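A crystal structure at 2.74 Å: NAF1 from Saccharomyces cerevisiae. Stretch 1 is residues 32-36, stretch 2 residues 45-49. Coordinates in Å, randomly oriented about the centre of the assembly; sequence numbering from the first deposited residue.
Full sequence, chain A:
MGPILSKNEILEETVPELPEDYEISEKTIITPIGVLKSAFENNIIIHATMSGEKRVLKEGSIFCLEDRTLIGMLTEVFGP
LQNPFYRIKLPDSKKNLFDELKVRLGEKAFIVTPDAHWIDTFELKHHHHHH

Stretch 1 32-36: PIGVL
Stretch 2, residues 45-49: IIHAT

Two antiparallel strands of one NAF1 chain, residues 32-36 and 45-48, lie edge to edge; their axes approach to 4.6 Å, and their N-to-C directions differ by 131°, well short of a flat antiparallel 180°. The first strand extends beyond Pro 32 and Leu 36 at both ends, and the second begins before Ile 45. Register is set by three bridges: Gly 34 with Ala 48 (CA to CA 4.3 Å) and Leu 36 with Ile 46 (CA to CA 4.5 Å) are non-hydrogen-bonded pairs, while Val 35 with His 47 (CA to CA 5.4 Å) is the hydrogen-bonded pair between them.

At that central pair the bonds run both ways: His 47 N donates to Val 35 O at 3.0 Å, nearly straight at 169°, and Val 35 N donates to His 47 O at 3.1 Å, more bent at 142°. A third bond, from Thr 49 N to Ile 33 O (3.1 Å, 163°), carries the ladder past Ala 48. Two CA-H...O contacts supplement it, Gly 34 CA to His 47 O at 3.1 Å and Ile 46 CA to Val 35 O at 3.5 Å, so each carbonyl of the central pair faces both an amide and an alpha carbon.

Phi/psi values are extended through Val 35 (-137/132), Leu 36 (-68/115), Ile 45 (-114/127), Ile 46 (-117/135) and His 47 (-101/123). Pro 32 (-59/141, C-gamma endo) and Ala 48 (-57/144) have less negative phi. The irregularity lies at Ile 33 (-135/-28) and Gly 34 (175/-153). Gly 34 sits tightly against the partner backbone: an ideal CB here would point toward the other strand and lie 2.2 Å from His 47 O, a clash, and 3.1 Å from Ile 46 CG2.

Leu 36 (chi1 t, chi2 p) and Ile 46 (chi1 m, chi2 t) share one face of the sheet, where Leu 36 CA lies 4.5 Å from Ile 46 CG1. Ile 46 CG2 also comes within 4.0 Å of Gly 34 C, filling space beside the glycine, and meets Ile 33 CG2 at 4.5 Å in a loose apolar contact. Ile 33 (chi1 t, chi2 p) reaches this methyl although its CA-to-CB bond points away from the partner strand. All three of these side chains are hydrocarbon and belong to buried residues.

Val 35 (chi1 t) and His 47 (chi1 t, chi2 179°) occupy the other face; the end of the His 47 side chain leads away from the first strand. Val 35 CG2 lies 4.1 Å from Thr 49 OG1, a van der Waals approach, as a methyl offers the hydroxyl no polar partner. Thr 49 (chi1 m) is exposed and directs CB toward the first strand. Ile 45 (chi1 m, chi2 -26°, between wells) starts sideways and its end leads away. Together the stretches bury 338 Å², both sides summed.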

ATOM      1  N   PRO A  32     -16.137   0.444  13.124  1.00 25.38           N
ATOM      2  CA  PRO A  32     -15.680   0.765  11.772  1.00 25.71           C
ATOM      3  C   PRO A  32     -14.362   1.557  11.861  1.00 26.21           C
ATOM      4  O   PRO A  32     -14.187   2.348  12.790  1.00 26.70           O
ATOM      5  CB  PRO A  32     -16.832   1.584  11.188  1.00 25.13           C
ATOM      6  CG  PRO A  32     -17.524   2.136  12.366  1.00 25.35           C
ATOM      7  CD  PRO A  32     -17.449   1.037  13.409  1.00 25.21           C
ATOM      8  N   ILE A  33     -13.421   1.295  10.972  1.00 26.13           N
ATOM      9  CA  ILE A  33     -12.159   1.939  11.096  1.00 26.87           C
ATOM     10  C   ILE A  33     -11.640   2.476   9.740  1.00 27.84           C
ATOM     11  O   ILE A  33     -10.886   3.430   9.740  1.00 27.67           O
ATOM     12  CB  ILE A  33     -11.132   0.945  11.727  1.00 26.99           C
ATOM     13  CG1 ILE A  33      -9.902   1.681  12.246  1.00 28.30           C
ATOM     14  CG2 ILE A  33     -10.645  -0.098  10.736  1.00 26.32           C
ATOM     15  CD1 ILE A  33     -10.181   2.466  13.560  1.00 30.72           C
ATOM     16  N   GLY A  34     -12.034   1.842   8.608  1.00 28.16           N
ATOM     17  CA  GLY A  34     -11.554   2.273   7.269  1.00 28.13           C
ATOM     18  C   GLY A  34     -12.039   1.328   6.176  1.00 28.47           C
ATOM     19  O   GLY A  34     -13.164   0.708   6.299  1.00 29.41           O
ATOM     20  N   VAL A  35     -11.280   1.253   5.071  1.00 27.13           N
ATOM     21  CA  VAL A  35     -11.785   0.542   3.918  1.00 26.46           C
ATOM     22  C   VAL A  35     -10.623  -0.225   3.447  1.00 26.56           C
ATOM     23  O   VAL A  35      -9.548   0.301   3.382  1.00 27.73           O
ATOM     24  CB  VAL A  35     -12.271   1.480   2.825  1.00 27.07           C
ATOM     25  CG1 VAL A  35     -12.618   0.689   1.529  1.00 26.94           C
ATOM     26  CG2 VAL A  35     -13.424   2.343   3.320  1.00 24.52           C
ATOM     27  N   LEU A  36     -10.805  -1.508   3.174  1.00 26.72           N
ATOM     28  CA  LEU A  36      -9.715  -2.350   2.687  1.00 26.33           C
ATOM     29  C   LEU A  36      -9.367  -1.868   1.297  1.00 27.11           C
ATOM     30  O   LEU A  36     -10.267  -1.903   0.401  1.00 27.62           O
ATOM     31  CB  LEU A  36     -10.252  -3.775   2.657  1.00 26.33           C
ATOM     32  CG  LEU A  36      -9.439  -4.946   2.101  1.00 26.53           C
ATOM     33  CD1 LEU A  36      -8.233  -5.153   2.896  1.00 26.78           C
ATOM     34  CD2 LEU A  36     -10.250  -6.247   2.153  1.00 25.61           C
ATOM     35  N   ILE A  45      -3.544  -3.430   3.109  1.00 29.84           N
ATOM     36  CA  ILE A  45      -3.516  -2.017   3.361  1.00 30.32           C
ATOM     37  C   ILE A  45      -4.951  -1.500   3.599  1.00 30.40           C
ATOM     38  O   ILE A  45      -5.808  -1.704   2.756  1.00 31.60           O
ATOM     39  CB  ILE A  45      -2.979  -1.278   2.174  1.00 29.38           C
ATOM     40  CG1 ILE A  45      -1.529  -1.554   2.041  1.00 30.67           C
ATOM     41  CG2 ILE A  45      -3.131   0.173   2.372  1.00 28.42           C
ATOM     42  CD1 ILE A  45      -0.837  -1.894   3.147  1.00 30.49           C
ATOM     43  N   ILE A  46      -5.170  -0.806   4.698  1.00 29.96           N
ATOM     44  CA  ILE A  46      -6.482  -0.235   5.021  1.00 31.51           C
ATOM     45  C   ILE A  46      -6.410   1.294   5.083  1.00 31.92           C
ATOM     46  O   ILE A  46      -5.441   1.853   5.666  1.00 33.19           O
ATOM     47  CB  ILE A  46      -6.976  -0.814   6.398  1.00 32.13           C
ATOM     48  CG1 ILE A  46      -6.960  -2.338   6.200  1.00 32.55           C
ATOM     49  CG2 ILE A  46      -8.382  -0.207   6.857  1.00 30.52           C
ATOM     50  CD1 ILE A  46      -7.655  -3.078   7.067  1.00 29.97           C
ATOM     51  N   HIS A  47      -7.366   1.973   4.495  1.00 30.59           N
ATOM     52  CA  HIS A  47      -7.227   3.381   4.460  1.00 33.26           C
ATOM     53  C   HIS A  47      -8.113   3.882   5.551  1.00 33.71           C
ATOM     54  O   HIS A  47      -9.318   3.558   5.549  1.00 34.15           O
ATOM     55  CB  HIS A  47      -7.695   3.941   3.128  1.00 34.60           C
ATOM     56  CG  HIS A  47      -7.301   5.370   2.899  1.00 39.63           C
ATOM     57  ND1 HIS A  47      -7.606   6.056   1.739  1.00 44.71           N
ATOM     58  CD2 HIS A  47      -6.640   6.262   3.681  1.00 46.10           C
ATOM     59  CE1 HIS A  47      -7.129   7.293   1.793  1.00 45.07           C
ATOM     60  NE2 HIS A  47      -6.537   7.448   2.966  1.00 48.54           N
ATOM     61  N   ALA A  48      -7.545   4.644   6.500  1.00 33.29           N
ATOM     62  CA  ALA A  48      -8.334   5.165   7.621  1.00 33.53           C
ATOM     63  C   ALA A  48      -9.539   6.011   7.183  1.00 34.63           C
ATOM     64  O   ALA A  48      -9.479   6.711   6.173  1.00 34.94           O
ATOM     65  CB  ALA A  48      -7.472   5.936   8.574  1.00 32.09           C
ATOM     66  N   THR A  49     -10.638   5.904   7.935  1.00 37.25           N
ATOM     67  CA  THR A  49     -11.875   6.724   7.775  1.00 38.19           C
ATOM     68  C   THR A  49     -12.310   7.359   9.081  1.00 37.47           C
ATOM     69  O   THR A  49     -12.640   8.542   9.090  1.00 38.67           O
ATOM     70  CB  THR A  49     -13.036   5.896   7.148  1.00 38.92           C
ATOM     71  OG1 THR A  49     -12.706   5.579   5.781  1.00 39.54           O
ATOM     72  CG2 THR A  49     -14.366   6.672   7.164  1.00 40.44           C
TER